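PDB 4LSD: irisin from Homo sapiens, which probably acts as an exercise-induced hormone that promotes browning of white fat, its fibronectin type III domain pairing into a dimer through a continuous intersubunit beta-sheet. Local coordinates for residues V9-R12 with S18-V21; C59-L64 with V89-P94. All blocks are in the same frame, centred on the assembly; numbering follows the deposited sequence.

Interaction 1. Residues V9-R12 with S18-V21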
ATOM      1  N   VAL A   9     -17.765  -4.864   2.641  1.00 49.83           N
ATOM      2  CA  VAL A   9     -16.369  -5.104   2.343  1.00 47.84           C
ATOM      3  C   VAL A   9     -16.243  -6.608   2.113  1.00 49.44           C
ATOM      4  O   VAL A   9     -16.585  -7.411   2.982  1.00 50.67           O
ATOM      5  CB  VAL A   9     -15.480  -4.648   3.504  1.00 43.04           C
ATOM      6  CG1 VAL A   9     -14.024  -4.733   3.103  1.00 40.57           C
ATOM      7  CG2 VAL A   9     -15.848  -3.223   3.906  1.00 44.34           C
ATOM      8  N   THR A  10     -15.775  -6.986   0.926  1.00 48.46           N
ATOM      9  CA  THR A  10     -15.636  -8.398   0.579  1.00 48.25           C
ATOM     10  C   THR A  10     -14.222  -8.696   0.080  1.00 48.83           C
ATOM     11  O   THR A  10     -13.506  -7.798  -0.374  1.00 50.57           O
ATOM     12  CB  THR A  10     -16.691  -8.832  -0.523  1.00 50.90           C
ATOM     13  OG1 THR A  10     -16.070  -8.905  -1.813  1.00 55.46           O
ATOM     14  CG2 THR A  10     -17.832  -7.814  -0.623  1.00 50.75           C
ATOM     15  N   VAL A  11     -13.825  -9.960   0.170  1.00 46.96           N
ATOM     16  CA  VAL A  11     -12.519 -10.391  -0.298  1.00 48.61           C
ATOM     17  C   VAL A  11     -12.700 -11.348  -1.457  1.00 53.65           C
ATOM     18  O   VAL A  11     -13.246 -12.428  -1.272  1.00 60.03           O
ATOM     19  CB  VAL A  11     -11.740 -11.160   0.770  1.00 48.08           C
ATOM     20  CG1 VAL A  11     -10.503 -11.787   0.131  1.00 52.12           C
ATOM     21  CG2 VAL A  11     -11.352 -10.244   1.894  1.00 54.84           C
ATOM     22  N   ARG A  12     -12.247 -10.971  -2.646  1.00 55.35           N
ATOM     23  CA  ARG A  12     -12.379 -11.861  -3.799  1.00 53.77           C
ATOM     24  C   ARG A  12     -11.038 -12.258  -4.400  1.00 54.86           C
ATOM     25  O   ARG A  12      -9.988 -11.756  -3.991  1.00 55.19           O
ATOM     26  CB  ARG A  12     -13.275 -11.224  -4.869  1.00 51.66           C
ATOM     27  CG  ARG A  12     -13.231  -9.706  -4.909  1.00 54.00           C
ATOM     28  CD  ARG A  12     -14.230  -9.191  -5.926  1.00 57.36           C
ATOM     29  NE  ARG A  12     -15.375  -8.502  -5.331  1.00 59.05           N
ATOM     30  CZ  ARG A  12     -16.588  -8.475  -5.881  1.00 53.52           C
ATOM     31  NH1 ARG A  12     -16.804  -9.110  -7.025  1.00 46.38           N
ATOM     32  NH2 ARG A  12     -17.573  -7.791  -5.310  1.00 50.45           N
ATOM     33  N   SER A  18      -1.954 -13.575  -2.421  1.00 48.50           N
ATOM     34  CA  SER A  18      -2.595 -12.311  -2.748  1.00 46.61           C
ATOM     35  C   SER A  18      -4.103 -12.395  -2.626  1.00 46.99           C
ATOM     36  O   SER A  18      -4.674 -13.483  -2.548  1.00 47.91           O
ATOM     37  CB  SER A  18      -2.249 -11.905  -4.173  1.00 48.79           C
ATOM     38  OG  SER A  18      -2.850 -12.792  -5.096  1.00 52.35           O
ATOM     39  N   ALA A  19      -4.742 -11.232  -2.612  1.00 43.86           N
ATOM     40  CA  ALA A  19      -6.195 -11.141  -2.531  1.00 43.10           C
ATOM     41  C   ALA A  19      -6.593  -9.742  -2.957  1.00 43.95           C
ATOM     42  O   ALA A  19      -5.751  -8.848  -3.024  1.00 47.42           O
ATOM     43  CB  ALA A  19      -6.681 -11.413  -1.106  1.00 41.68           C
ATOM     44  N   VAL A  20      -7.876  -9.568  -3.255  1.00 42.39           N
ATOM     45  CA  VAL A  20      -8.421  -8.279  -3.657  1.00 37.46           C
ATOM     46  C   VAL A  20      -9.557  -7.965  -2.689  1.00 36.52           C
ATOM     47  O   VAL A  20     -10.361  -8.840  -2.373  1.00 38.25           O
ATOM     48  CB  VAL A  20      -8.986  -8.311  -5.096  1.00 36.25           C
ATOM     49  CG1 VAL A  20      -9.629  -6.963  -5.420  1.00 36.39           C
ATOM     50  CG2 VAL A  20      -7.872  -8.617  -6.099  1.00 33.34           C
ATOM     51  N   VAL A  21      -9.615  -6.723  -2.220  1.00 35.63           N
ATOM     52  CA  VAL A  21     -10.634  -6.280  -1.272  1.00 37.05           C
ATOM     53  C   VAL A  21     -11.558  -5.301  -1.964  1.00 39.35           C
ATOM     54  O   VAL A  21     -11.090  -4.418  -2.672  1.00 44.36           O
ATOM     55  CB  VAL A  21      -9.988  -5.556  -0.067  1.00 39.51           C
ATOM     56  CG1 VAL A  21     -11.055  -5.093   0.921  1.00 38.82           C
ATOM     57  CG2 VAL A  21      -8.993  -6.474   0.610  1.00 41.06           C
TER

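Interaction 2. Residues C59-L64 with V89-P94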
ATOM      1  N   CYS A  59      -8.962  -2.800  -3.778  1.00 42.49           N
ATOM      2  CA  CYS A  59      -7.554  -2.657  -3.534  1.00 37.99           C
ATOM      3  C   CYS A  59      -6.933  -4.035  -3.422  1.00 39.44           C
ATOM      4  O   CYS A  59      -7.392  -4.861  -2.640  1.00 40.79           O
ATOM      5  CB  CYS A  59      -7.366  -1.889  -2.236  1.00 35.21           C
ATOM      6  SG  CYS A  59      -5.678  -1.829  -1.661  1.00 44.30           S
ATOM      7  N   ALA A  60      -5.886  -4.279  -4.202  1.00 35.24           N
ATOM      8  CA  ALA A  60      -5.193  -5.565  -4.183  1.00 37.40           C
ATOM      9  C   ALA A  60      -4.174  -5.636  -3.049  1.00 39.89           C
ATOM     10  O   ALA A  60      -3.550  -4.637  -2.708  1.00 42.48           O
ATOM     11  CB  ALA A  60      -4.492  -5.788  -5.495  1.00 33.94           C
ATOM     12  N   LEU A  61      -4.013  -6.820  -2.468  1.00 40.96           N
ATOM     13  CA  LEU A  61      -3.048  -7.035  -1.400  1.00 40.11           C
ATOM     14  C   LEU A  61      -2.112  -8.097  -1.943  1.00 42.45           C
ATOM     15  O   LEU A  61      -2.540  -9.199  -2.290  1.00 46.59           O
ATOM     16  CB  LEU A  61      -3.737  -7.550  -0.133  1.00 44.32           C
ATOM     17  CG  LEU A  61      -4.919  -6.708   0.346  1.00 47.88           C
ATOM     18  CD1 LEU A  61      -5.732  -7.525   1.339  1.00 42.79           C
ATOM     19  CD2 LEU A  61      -4.433  -5.407   0.970  1.00 40.77           C
ATOM     20  N   TRP A  62      -0.833  -7.767  -2.008  1.00 41.71           N
ATOM     21  CA  TRP A  62       0.158  -8.675  -2.549  1.00 43.21           C
ATOM     22  C   TRP A  62       1.124  -9.200  -1.496  1.00 46.10           C
ATOM     23  O   TRP A  62       1.151  -8.724  -0.365  1.00 41.10           O
ATOM     24  CB  TRP A  62       0.955  -7.936  -3.607  1.00 48.86           C
ATOM     25  CG  TRP A  62       1.766  -6.807  -3.010  1.00 53.61           C
ATOM     26  CD1 TRP A  62       3.105  -6.818  -2.738  1.00 53.04           C
ATOM     27  CD2 TRP A  62       1.274  -5.532  -2.548  1.00 56.44           C
ATOM     28  NE1 TRP A  62       3.482  -5.633  -2.136  1.00 54.22           N
ATOM     29  CE2 TRP A  62       2.382  -4.830  -2.009  1.00 52.64           C
ATOM     30  CE3 TRP A  62       0.011  -4.919  -2.538  1.00 49.51           C
ATOM     31  CZ2 TRP A  62       2.259  -3.546  -1.461  1.00 49.66           C
ATOM     32  CZ3 TRP A  62      -0.108  -3.643  -1.994  1.00 47.11           C
ATOM     33  CH2 TRP A  62       1.012  -2.971  -1.464  1.00 52.18           C
ATOM     34  N   ASP A  63       1.921 -10.186  -1.892  1.00 43.29           N
ATOM     35  CA  ASP A  63       2.928 -10.759  -1.022  1.00 50.15           C
ATOM     36  C   ASP A  63       2.371 -11.209   0.322  1.00 50.20           C
ATOM     37  O   ASP A  63       2.990 -10.990   1.364  1.00 44.20           O
ATOM     38  CB  ASP A  63       4.034  -9.727  -0.824  1.00 56.43           C
ATOM     39  CG  ASP A  63       5.343 -10.340  -0.354  1.00 66.54           C
ATOM     40  OD1 ASP A  63       5.689 -11.453  -0.813  1.00 64.10           O
ATOM     41  OD2 ASP A  63       6.041  -9.687   0.461  1.00 71.53           O
ATOM     42  N   LEU A  64       1.203 -11.839   0.296  1.00 50.52           N
ATOM     43  CA  LEU A  64       0.603 -12.329   1.521  1.00 51.34           C
ATOM     44  C   LEU A  64       1.224 -13.670   1.838  1.00 53.64           C
ATOM     45  O   LEU A  64       1.800 -14.323   0.965  1.00 52.24           O
ATOM     46  CB  LEU A  64      -0.905 -12.494   1.363  1.00 49.32           C
ATOM     47  CG  LEU A  64      -1.708 -11.209   1.177  1.00 49.99           C
ATOM     48  CD1 LEU A  64      -3.190 -11.544   1.234  1.00 46.33           C
ATOM     49  CD2 LEU A  64      -1.347 -10.207   2.280  1.00 45.72           C
ATOM     50  N   VAL A  89     -12.727  -7.461   8.062  1.00 54.90           N
ATOM     51  CA  VAL A  89     -12.975  -8.564   7.156  1.00 51.26           C
ATOM     52  C   VAL A  89     -11.860  -9.542   7.464  1.00 53.21           C
ATOM     53  O   VAL A  89     -10.691  -9.155   7.555  1.00 50.26           O
ATOM     54  CB  VAL A  89     -12.928  -8.150   5.676  1.00 55.50           C
ATOM     55  CG1 VAL A  89     -12.706  -9.390   4.794  1.00 50.09           C
ATOM     56  CG2 VAL A  89     -14.249  -7.505   5.297  1.00 60.88           C
ATOM     57  N   LEU A  90     -12.229 -10.803   7.673  1.00 50.77           N
ATOM     58  CA  LEU A  90     -11.259 -11.832   8.005  1.00 48.35           C
ATOM     59  C   LEU A  90     -11.164 -12.858   6.910  1.00 47.81           C
ATOM     60  O   LEU A  90     -12.148 -13.171   6.251  1.00 50.86           O
ATOM     61  CB  LEU A  90     -11.642 -12.525   9.309  1.00 52.55           C
ATOM     62  CG  LEU A  90     -11.674 -11.609  10.530  1.00 59.09           C
ATOM     63  CD1 LEU A  90     -13.064 -10.994  10.655  1.00 63.05           C
ATOM     64  CD2 LEU A  90     -11.326 -12.407  11.785  1.00 64.26           C
ATOM     65  N   PHE A  91      -9.973 -13.384   6.700  1.00 46.14           N
ATOM     66  CA  PHE A  91      -9.820 -14.377   5.672  1.00 48.47           C
ATOM     67  C   PHE A  91      -8.522 -15.118   5.863  1.00 48.63           C
ATOM     68  O   PHE A  91      -7.674 -14.731   6.663  1.00 52.81           O
ATOM     69  CB  PHE A  91      -9.907 -13.719   4.285  1.00 51.94           C
ATOM     70  CG  PHE A  91      -8.817 -12.715   4.000  1.00 55.04           C
ATOM     71  CD1 PHE A  91      -7.667 -13.096   3.300  1.00 48.99           C
ATOM     72  CD2 PHE A  91      -8.951 -11.383   4.400  1.00 52.18           C
ATOM     73  CE1 PHE A  91      -6.668 -12.164   2.998  1.00 48.56           C
ATOM     74  CE2 PHE A  91      -7.955 -10.438   4.103  1.00 50.82           C
ATOM     75  CZ  PHE A  91      -6.811 -10.832   3.400  1.00 45.97           C
ATOM     76  N   LYS A  92      -8.386 -16.213   5.144  1.00 49.10           N
ATOM     77  CA  LYS A  92      -7.201 -17.011   5.256  1.00 54.51           C
ATOM     78  C   LYS A  92      -6.768 -17.403   3.866  1.00 58.84           C
ATOM     79  O   LYS A  92      -7.584 -17.769   3.016  1.00 60.84           O
ATOM     80  CB  LYS A  92      -7.487 -18.249   6.101  1.00 57.76           C
ATOM     81  CG  LYS A  92      -6.326 -19.216   6.199  1.00 62.05           C
ATOM     82  CD  LYS A  92      -6.663 -20.369   7.116  1.00 62.34           C
ATOM     83  CE  LYS A  92      -5.598 -21.444   7.051  1.00 69.02           C
ATOM     84  NZ  LYS A  92      -5.936 -22.593   7.937  1.00 75.96           N
ATOM     85  N   THR A  93      -5.472 -17.312   3.635  1.00 61.66           N
ATOM     86  CA  THR A  93      -4.933 -17.650   2.340  1.00 63.29           C
ATOM     87  C   THR A  93      -4.794 -19.161   2.169  1.00 63.72           C
ATOM     88  O   THR A  93      -4.564 -19.892   3.127  1.00 62.59           O
ATOM     89  CB  THR A  93      -3.556 -17.002   2.145  1.00 60.62           C
ATOM     90  OG1 THR A  93      -2.737 -17.314   3.275  1.00 56.09           O
ATOM     91  CG2 THR A  93      -3.690 -15.489   2.001  1.00 56.91           C
ATOM     92  N   PRO A  94      -4.968 -19.636   0.933  1.00 63.45           N
ATOM     93  CA  PRO A  94      -4.871 -21.041   0.534  1.00 63.26           C
ATOM     94  C   PRO A  94      -3.433 -21.492   0.732  1.00 64.94           C
ATOM     95  O   PRO A  94      -2.567 -20.680   1.029  1.00 64.01           O
ATOM     96  CB  PRO A  94      -5.235 -21.009  -0.951  1.00 64.95           C
ATOM     97  CG  PRO A  94      -6.177 -19.870  -1.059  1.00 64.21           C
ATOM     98  CD  PRO A  94      -5.644 -18.831  -0.100  1.00 64.01           C
TER

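Interaction 1. Residues V9-R12 with S18-V21
Arg12 and Val20 face each other as an antiparallel hydrogen-bonded pair, and two backbone bonds close the ring between them. Arg12 N gives its hydrogen to Val20 O at 2.9 Å, and Val20 N returns one to Arg12 O at 3.1 Å. One step back, Val11 and Val21 form the non-hydrogen-bonded pair, with CA atoms 4.6 Å apart. Here CA-H...O contacts join the backbones: Val21 CA lies 3.4 Å from Thr10 O, and Val11 CA approaches Val20 O equally closely.

The side chains of Val11 and Val21 project from one face of the sheet, those of Arg12 and Val20 from the other. On the face carrying Val11 and Val21, the side chains of Val9 and Val21 cross at a slant, their CG1 methyls 3.7 Å apart; in both residues this methyl is anti to the backbone N (chi1 -172° and 180°), which turns the two branches toward each other. Farther along, Val11 CG1 rests on Ala19 CB at 4.0 Å. On the reverse face the Arg12 chain bends at chi3, and its NE makes a weak hydrogen bond with Ser22 OG.

Around this pairing, Val9 and Val21 both touch Val74 of strand 69-78, while Val11 leans on Val89 and Phe91 of strand 89-92. The face carrying Val11 and Val21 is thus turned to the opposing sheet and packs into the interior. Strand 58-61 lies along the far edge of strand 19-24, the middle strand of the three. Strands 9-12 and 19-24 form the N-terminal beta hairpin that opens the three-stranded sheet of the fibronectin type III beta-sandwich.

Interaction 2. Residues C59-L64 with V89-P94
Leu61 and Leu64 meet Phe91 and Thr93 entirely through apolar side-chain atoms. Phe91 carries its ring across to both leucines: its CG sits between the backbone N and the carbonyl carbon (chi1 63°), and the ring extends inward. Leu64 CD1 comes to the rim of that ring, close to its plane, 3.9 Å from CE1, the two side chains crossing at about a right angle. Leu61 CD1 reaches the end of the ring obliquely, 4.0 Å from CZ. Leu64 CD1 serves a second partner as well, since the Thr93 methyl CG2 lies 4.0 Å from it and 4.1 Å from Leu64 CB. One leucine methyl is therefore shared between an aromatic edge and a threonine methyl.

The backbones stay well apart, with the nearest CA atoms, those of Leu64 and Thr93, separated by 7.7 Å. The contact bridges the two sheets of a fibronectin type III sandwich: within the chain, strand 58-61 is an outer strand of the three-stranded sheet and strand 89-92 an outer strand of the four-stranded one. Leu61 and Phe91 meet between the layers, and Leu64 and Thr93, in the loops just beyond the strands, extend the contact. Val72 of strand 69-78 touches both Leu61 and Phe91 there, and Tyr70 touches Leu64.

Polar bonds hold the rims of this apolar patch. The Thr93 hydroxyl lies to one side of the line to Leu64: OG1 hydrogen-bonds to Glu65 O and Thr68 N, two bonds that would hold the rotamer in which CG2 faces Leu64. Leu61 and Leu64 also touch the side chain of Arg47, a residue required for dimerization. Arg47 NH2 bonds to Trp62 O and its guanidinium makes a cation-pi contact with the Trp62 ring, which in turn meets Trp62 of the second subunit, the ring planes at about 55°.

Overall arrangement
Interactions 1 and 2 lie side by side within one fibronectin type III domain, their centres about 6 Å apart and on the same side of the chain's centre. They come in series: the hairpin of 9-12 and 18-21 is complete before 59-64 begins. Strands 19-24 and 58-61 are neighbours in the three-stranded sheet, where probable backbone hydrogen bonds between Leu61 and Ala19 and between Cys59 and Val21 join the contacts directly. Interaction 2 spans from that sheet to the four-stranded one, reaching strand 89-92 and the residue after it. One pairs strands within a layer, the other joins the layers, and the segment 59-64 carries the connection on toward Arg47 and the dimer interface.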